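Local coordinates for protein activated BY transcription factor SSRB (Salmonella enterica, PDB 2WNW) that belongs to glycosyl hydrolase family 30 and joins a TIM-barrel domain to a beta-sandwich domain, at residues I34-I45 and V377-S388; S51-V59 and D94-Y102. All blocks are in the same frame, centred on the assembly; numbering follows the deposited sequence.

Contact 1 lies in the beta sandwich, contact 2 in the TIM barrel. Contact 1 pairs two strands near the N-terminus with strand 382-388, so that all eight barrel strands lie between its segments in the chain. Contact 2 is nested inside that loop and joins the elements that follow the first two strands of the barrel. They lie on opposite sides of the chain's centre, with their own centres about 37 Å apart and their nearest atoms about 14 Å apart. In contact 2 a glycerol is hydrogen-bonded to Asp94 OD1 and sits about 4 Å from the Phe95 side chain; a phosphate ion lies about 4 Å from that of Pro38 in contact 1.

Contact 1 of 2, residues I34-I45 and V377-S388; sequences ISVLPRHALQQI and VRPGARVMLSSS
Ser387 O accepts Ser35 N of strand 34-37 at 2.8 Å, with a weaker CA-H...O contact from Ile34 CA at 3.1 Å. The antiparallel ladder runs on past Val36 and Ser386. At Pro38 segment 34-45 turns a corner through a type I turn, and the ring CG lies alongside Met384 SD at 3.8 Å. His40 O resumes the pairing by accepting Leu385 N. Strand 41-44 continues along the same partner with a beta bulge: Leu42 N donates to Val383 O at 2.6 Å and Gln43 O accepts Val383 N at 3.0 Å, so both residues face Val383 and the register shifts by one. Arg382 reaches back, extended from CG to NE, and places NH1 3.0 Å from Leu42 O, close to its guanidinium plane; Gln44 CB packs over one face. The Gln43 amide lies across Val383, with NE2 3.3 Å from CG2 and bonded beyond to Phe321 O and Cys325 O. Past the strands, Ile45 N and O bond to Ala381 O and Gly380 N, in a type II turn. Tyr280 of the second subunit packs on Leu42 and Leu385. Backbone bonds thus hold both arms of the bent segment to strand 382-388, with Arg382 adding a side-chain bond at the bulge.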
# COMPACT_ATOMS: atom_id res chain seq x y z
N ILE A 34 -2.18 -7.68 -13.39
CA ILE A 34 -1.54 -6.47 -12.89
C ILE A 34 -2.31 -5.50 -13.77
O ILE A 34 -2.04 -5.37 -14.96
CB ILE A 34 -0.04 -6.38 -13.18
CG1 ILE A 34 0.73 -7.28 -12.20
CG2 ILE A 34 0.42 -4.92 -13.01
CD1 ILE A 34 2.24 -7.17 -12.29
N SER A 35 -3.33 -4.88 -13.18
CA SER A 35 -4.18 -3.95 -13.91
C SER A 35 -3.59 -2.55 -13.94
O SER A 35 -3.12 -2.05 -12.91
CB SER A 35 -5.56 -3.89 -13.26
OG SER A 35 -6.13 -5.19 -13.17
N VAL A 36 -3.60 -1.94 -15.11
CA VAL A 36 -3.09 -0.58 -15.26
C VAL A 36 -4.18 0.31 -15.82
O VAL A 36 -4.90 -0.07 -16.75
CB VAL A 36 -1.84 -0.53 -16.18
CG1 VAL A 36 -0.72 -1.36 -15.58
CG2 VAL A 36 -2.19 -1.05 -17.57
N LEU A 37 -4.33 1.49 -15.22
CA LEU A 37 -5.34 2.45 -15.65
C LEU A 37 -4.65 3.78 -15.92
O LEU A 37 -4.69 4.69 -15.10
CB LEU A 37 -6.42 2.63 -14.58
CG LEU A 37 -7.29 1.41 -14.26
CD1 LEU A 37 -6.50 0.41 -13.44
CD2 LEU A 37 -8.54 1.85 -13.50
N PRO A 38 -4.00 3.90 -17.09
CA PRO A 38 -3.28 5.10 -17.51
C PRO A 38 -4.08 6.40 -17.41
O PRO A 38 -3.51 7.46 -17.16
CB PRO A 38 -2.88 4.78 -18.95
CG PRO A 38 -2.72 3.30 -18.93
CD PRO A 38 -3.91 2.85 -18.13
N ARG A 39 -5.39 6.31 -17.62
CA ARG A 39 -6.23 7.51 -17.57
C ARG A 39 -6.34 8.12 -16.18
O ARG A 39 -6.74 9.28 -16.04
CB ARG A 39 -7.63 7.21 -18.11
CG ARG A 39 -8.48 6.32 -17.23
CD ARG A 39 -9.84 6.06 -17.87
NE ARG A 39 -10.67 5.15 -17.09
CZ ARG A 39 -10.38 3.88 -16.87
NH1 ARG A 39 -9.27 3.35 -17.38
NH2 ARG A 39 -11.19 3.12 -16.14
N HIS A 40 -6.01 7.35 -15.15
CA HIS A 40 -6.07 7.89 -13.79
C HIS A 40 -4.65 8.19 -13.31
O HIS A 40 -3.95 7.31 -12.80
CB HIS A 40 -6.77 6.90 -12.86
CG HIS A 40 -8.22 6.72 -13.17
ND1 HIS A 40 -9.10 7.77 -13.27
CD2 HIS A 40 -8.95 5.60 -13.44
CE1 HIS A 40 -10.31 7.32 -13.58
NE2 HIS A 40 -10.24 6.01 -13.69
N ALA A 41 -4.25 9.44 -13.47
CA ALA A 41 -2.91 9.88 -13.08
C ALA A 41 -2.84 10.30 -11.62
O ALA A 41 -3.78 10.87 -11.07
CB ALA A 41 -2.46 11.03 -13.98
N LEU A 42 -1.70 10.02 -11.00
CA LEU A 42 -1.50 10.38 -9.60
C LEU A 42 -0.48 11.52 -9.49
O LEU A 42 -0.56 12.49 -10.25
CB LEU A 42 -1.08 9.13 -8.81
CG LEU A 42 -2.09 7.97 -8.95
CD1 LEU A 42 -1.60 6.75 -8.19
CD2 LEU A 42 -3.45 8.41 -8.42
N GLN A 43 0.48 11.41 -8.58
CA GLN A 43 1.45 12.49 -8.40
C GLN A 43 2.49 12.62 -9.51
O GLN A 43 2.80 11.66 -10.21
CB GLN A 43 2.18 12.34 -7.05
CG GLN A 43 3.42 11.45 -7.10
CD GLN A 43 3.11 9.96 -7.00
OE1 GLN A 43 1.97 9.54 -7.17
NE2 GLN A 43 4.13 9.16 -6.73
N GLN A 44 3.03 13.83 -9.65
CA GLN A 44 4.05 14.11 -10.66
C GLN A 44 5.43 13.89 -10.06
O GLN A 44 5.67 14.21 -8.89
CB GLN A 44 3.93 15.56 -11.14
CG GLN A 44 4.74 15.86 -12.39
CD GLN A 44 4.38 17.20 -13.01
OE1 GLN A 44 4.34 17.34 -14.23
NE2 GLN A 44 4.13 18.20 -12.17
N ILE A 45 6.35 13.35 -10.85
CA ILE A 45 7.70 13.10 -10.37
C ILE A 45 8.70 14.01 -11.09
O ILE A 45 8.50 14.37 -12.25
CB ILE A 45 8.07 11.60 -10.55
CG1 ILE A 45 8.18 11.23 -12.02
CG2 ILE A 45 6.99 10.73 -9.89
CD1 ILE A 45 9.59 11.35 -12.57
N VAL A 377 11.75 6.63 -17.48
CA VAL A 377 10.82 7.60 -16.93
C VAL A 377 11.45 8.99 -16.97
O VAL A 377 12.57 9.19 -16.49
CB VAL A 377 10.43 7.23 -15.47
CG1 VAL A 377 9.38 8.20 -14.95
CG2 VAL A 377 9.89 5.80 -15.43
N ARG A 378 10.73 9.95 -17.53
CA ARG A 378 11.24 11.32 -17.67
C ARG A 378 10.65 12.31 -16.67
O ARG A 378 9.56 12.10 -16.13
CB ARG A 378 10.96 11.84 -19.08
CG ARG A 378 11.49 10.97 -20.21
CD ARG A 378 10.43 10.86 -21.30
NE ARG A 378 10.90 10.18 -22.50
CZ ARG A 378 10.10 9.71 -23.45
NH1 ARG A 378 8.78 9.85 -23.33
NH2 ARG A 378 10.60 9.13 -24.53
N PRO A 379 11.38 13.41 -16.41
CA PRO A 379 10.90 14.43 -15.47
C PRO A 379 9.53 14.91 -15.93
O PRO A 379 9.30 15.07 -17.13
CB PRO A 379 11.96 15.52 -15.59
CG PRO A 379 13.20 14.75 -15.88
CD PRO A 379 12.72 13.75 -16.91
N GLY A 380 8.62 15.14 -14.99
CA GLY A 380 7.29 15.60 -15.35
C GLY A 380 6.27 14.49 -15.52
O GLY A 380 5.06 14.74 -15.56
N ALA A 381 6.74 13.25 -15.62
CA ALA A 381 5.84 12.12 -15.77
C ALA A 381 4.99 11.99 -14.50
O ALA A 381 5.36 12.49 -13.44
CB ALA A 381 6.65 10.83 -15.98
N ARG A 382 3.85 11.33 -14.62
CA ARG A 382 2.99 11.12 -13.47
C ARG A 382 2.82 9.63 -13.22
O ARG A 382 2.80 8.83 -14.16
CB ARG A 382 1.61 11.77 -13.67
CG ARG A 382 1.61 13.28 -13.48
CD ARG A 382 0.21 13.85 -13.55
NE ARG A 382 0.20 15.31 -13.37
CZ ARG A 382 0.18 15.93 -12.20
NH1 ARG A 382 0.17 15.24 -11.06
NH2 ARG A 382 0.19 17.26 -12.16
N VAL A 383 2.72 9.26 -11.96
CA VAL A 383 2.51 7.86 -11.61
C VAL A 383 1.07 7.57 -12.02
O VAL A 383 0.20 8.43 -11.90
CB VAL A 383 2.67 7.63 -10.10
CG1 VAL A 383 2.11 6.26 -9.71
CG2 VAL A 383 4.14 7.72 -9.71
N MET A 384 0.81 6.37 -12.52
CA MET A 384 -0.55 6.01 -12.92
C MET A 384 -1.11 5.00 -11.93
O MET A 384 -0.37 4.33 -11.22
CB MET A 384 -0.57 5.40 -14.32
CG MET A 384 0.04 4.00 -14.40
SD MET A 384 -0.31 3.20 -15.99
CE MET A 384 1.30 3.21 -16.75
N LEU A 385 -2.43 4.92 -11.87
CA LEU A 385 -3.08 3.96 -10.99
C LEU A 385 -2.87 2.57 -11.56
O LEU A 385 -2.99 2.35 -12.76
CB LEU A 385 -4.58 4.25 -10.90
CG LEU A 385 -5.42 3.20 -10.17
CD1 LEU A 385 -5.06 3.21 -8.69
CD2 LEU A 385 -6.91 3.50 -10.35
N SER A 386 -2.53 1.62 -10.69
CA SER A 386 -2.34 0.24 -11.11
C SER A 386 -2.51 -0.64 -9.88
O SER A 386 -2.41 -0.16 -8.75
CB SER A 386 -0.95 0.03 -11.73
OG SER A 386 0.08 0.19 -10.77
N SER A 387 -2.79 -1.92 -10.09
CA SER A 387 -2.95 -2.85 -8.98
C SER A 387 -2.44 -4.23 -9.36
O SER A 387 -2.50 -4.64 -10.52
CB SER A 387 -4.43 -2.93 -8.54
OG SER A 387 -5.26 -3.51 -9.54
N SER A 388 -1.95 -4.96 -8.36
CA SER A 388 -1.42 -6.30 -8.58
C SER A 388 -2.19 -7.36 -7.81
O SER A 388 -2.61 -7.14 -6.67
CB SER A 388 0.05 -6.36 -8.15
OG SER A 388 0.54 -7.69 -8.24

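Contact 2 of 2, residues S51-V59 and D94-Y102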
# COMPACT_ATOMS: atom_id res chain seq x y z
N SER A 51 24.21 11.18 -6.08
CA SER A 51 24.89 12.29 -5.41
C SER A 51 26.36 12.51 -5.72
O SER A 51 27.14 11.57 -5.89
CB SER A 51 24.74 12.14 -3.90
OG SER A 51 23.38 11.94 -3.54
N PHE A 52 26.71 13.79 -5.79
CA PHE A 52 28.08 14.22 -6.03
C PHE A 52 28.64 14.54 -4.64
O PHE A 52 28.09 15.39 -3.94
CB PHE A 52 28.13 15.51 -6.86
CG PHE A 52 27.50 15.40 -8.22
CD1 PHE A 52 26.35 16.11 -8.52
CD2 PHE A 52 28.09 14.62 -9.21
CE1 PHE A 52 25.78 16.06 -9.80
CE2 PHE A 52 27.53 14.56 -10.49
CZ PHE A 52 26.38 15.29 -10.78
N THR A 53 29.70 13.86 -4.24
CA THR A 53 30.34 14.12 -2.95
C THR A 53 31.82 14.31 -3.22
O THR A 53 32.30 13.96 -4.30
CB THR A 53 30.18 12.94 -1.97
OG1 THR A 53 30.72 11.75 -2.57
CG2 THR A 53 28.71 12.72 -1.63
N GLU A 54 32.56 14.86 -2.26
CA GLU A 54 33.99 15.03 -2.46
C GLU A 54 34.60 13.66 -2.74
O GLU A 54 35.50 13.53 -3.56
CB GLU A 54 34.65 15.66 -1.23
CG GLU A 54 36.17 15.52 -1.24
CD GLU A 54 36.87 16.48 -0.30
OE1 GLU A 54 37.16 17.62 -0.73
OE2 GLU A 54 37.13 16.10 0.86
N GLY A 55 34.09 12.64 -2.05
CA GLY A 55 34.59 11.29 -2.25
C GLY A 55 34.43 10.85 -3.69
O GLY A 55 35.37 10.38 -4.33
N ALA A 56 33.21 11.00 -4.22
CA ALA A 56 32.94 10.61 -5.60
C ALA A 56 33.79 11.45 -6.55
O ALA A 56 34.30 10.94 -7.55
CB ALA A 56 31.45 10.81 -5.92
N GLY A 57 33.96 12.73 -6.22
CA GLY A 57 34.75 13.62 -7.06
C GLY A 57 36.21 13.23 -7.12
O GLY A 57 36.82 13.24 -8.19
N VAL A 58 36.79 12.90 -5.97
CA VAL A 58 38.19 12.50 -5.90
C VAL A 58 38.40 11.21 -6.68
O VAL A 58 39.41 11.04 -7.37
CB VAL A 58 38.64 12.32 -4.43
CG1 VAL A 58 39.96 11.57 -4.36
CG2 VAL A 58 38.78 13.69 -3.77
N VAL A 59 37.44 10.29 -6.59
CA VAL A 59 37.54 9.03 -7.31
C VAL A 59 37.43 9.31 -8.81
O VAL A 59 38.17 8.74 -9.62
CB VAL A 59 36.42 8.06 -6.88
CG1 VAL A 59 36.43 6.80 -7.75
CG2 VAL A 59 36.61 7.69 -5.42
N ASP A 94 30.36 12.95 5.44
CA ASP A 94 31.28 11.87 5.79
C ASP A 94 32.08 11.37 4.59
O ASP A 94 33.23 10.94 4.73
CB ASP A 94 30.53 10.71 6.47
CG ASP A 94 29.38 10.18 5.64
OD1 ASP A 94 28.62 11.00 5.08
OD2 ASP A 94 29.23 8.94 5.56
N PHE A 95 31.48 11.44 3.40
CA PHE A 95 32.19 11.02 2.21
C PHE A 95 33.06 12.15 1.67
O PHE A 95 32.82 12.70 0.60
CB PHE A 95 31.22 10.49 1.15
CG PHE A 95 30.82 9.06 1.37
CD1 PHE A 95 29.71 8.74 2.15
CD2 PHE A 95 31.62 8.04 0.87
CE1 PHE A 95 29.39 7.41 2.42
CE2 PHE A 95 31.31 6.71 1.14
CZ PHE A 95 30.20 6.39 1.92
N SER A 96 34.07 12.48 2.46
CA SER A 96 35.03 13.53 2.13
C SER A 96 36.38 13.05 2.66
O SER A 96 36.44 12.12 3.46
CB SER A 96 34.66 14.85 2.83
OG SER A 96 33.37 15.28 2.45
N LEU A 97 37.45 13.69 2.21
CA LEU A 97 38.79 13.31 2.67
C LEU A 97 38.94 13.74 4.12
O LEU A 97 39.83 13.27 4.84
CB LEU A 97 39.85 13.99 1.80
CG LEU A 97 39.82 13.62 0.31
CD1 LEU A 97 40.89 14.40 -0.44
CD2 LEU A 97 40.04 12.12 0.14
N GLY A 98 38.05 14.63 4.55
CA GLY A 98 38.07 15.13 5.92
C GLY A 98 37.11 16.30 6.03
O GLY A 98 36.49 16.68 5.04
N ASN A 99 36.98 16.88 7.22
CA ASN A 99 36.08 18.01 7.42
C ASN A 99 36.62 19.24 6.69
O ASN A 99 37.82 19.44 6.60
CB ASN A 99 35.96 18.37 8.90
CG ASN A 99 35.33 17.27 9.73
OD1 ASN A 99 34.13 16.98 9.61
ND2 ASN A 99 36.13 16.64 10.58
N TYR A 100 35.71 20.06 6.17
CA TYR A 100 36.09 21.31 5.51
C TYR A 100 34.90 22.25 5.47
O TYR A 100 33.75 21.82 5.33
CB TYR A 100 36.65 21.06 4.09
CG TYR A 100 35.67 20.53 3.06
CD1 TYR A 100 34.77 21.38 2.42
CD2 TYR A 100 35.66 19.18 2.71
CE1 TYR A 100 33.87 20.90 1.46
CE2 TYR A 100 34.77 18.68 1.76
CZ TYR A 100 33.88 19.54 1.14
OH TYR A 100 32.98 19.04 0.22
N ALA A 101 35.18 23.55 5.63
CA ALA A 101 34.14 24.57 5.62
C ALA A 101 34.61 25.72 4.74
O ALA A 101 35.80 25.83 4.43
CB ALA A 101 33.87 25.07 7.03
N TYR A 102 33.68 26.58 4.34
CA TYR A 102 34.01 27.71 3.47
C TYR A 102 34.62 28.89 4.23
O TYR A 102 35.18 29.81 3.63
CB TYR A 102 32.76 28.13 2.70
CG TYR A 102 32.17 26.98 1.92
CD1 TYR A 102 30.79 26.77 1.88
CD2 TYR A 102 32.99 26.09 1.22
CE1 TYR A 102 30.24 25.70 1.17
CE2 TYR A 102 32.45 25.02 0.50
CZ TYR A 102 31.07 24.83 0.48
OH TYR A 102 30.53 23.78 -0.23
O HOH W 1 31.77 16.03 0.49
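The N-terminus of helix 54-61, which follows the first strand of the barrel, meets the loop after the second strand, and Glu54 is the residue that reaches across. Its OE2 accepts Leu97 N at 2.8 Å on the anti lone pair, the one away from OE1. With CG anti to the backbone N (chi1 164°) and the chain extended beyond it, the carboxylate is carried out over the loop. There it slides past Tyr100 in the opposite direction, its plane 41° from the ring, and OE1 comes within 3.6 Å of Tyr100 CE2. Both oxygens have further partners on helix 117-122: Arg118 forms a salt bridge with OE2, and His122 ND1 is hydrogen-bonded to OE1.

The helix start supplies the second tie. Thr53 is the N-cap, its OG1 accepting Ala56 N at 3.1 Å and also bonded to Asn332. Gly55 N, another amide of the first helical turn, donates to Phe95 O at 2.9 Å, coming in 43° above the carbonyl plane and so not along a lone pair. Phe95 is the centre of an inverse gamma turn, which turns its carbonyl to the helix end, while its ring leads away to Asn332 and Leu335. Thr53 CB also rests on that same carbonyl, 3.7 Å from Phe95 O.

A water bridges Glu54 and Ser96: it accepts from Glu54 N at 3.1 Å and donates to Ser96 OG at 2.6 Å, with a longer bond to Tyr100 OH; Ser96 OG is in turn bonded to Cys93 O. One turn along the helix, Val58 CG2 packs against Leu97 CD1 at 4.0 Å, at the more open edge of an otherwise buried contact.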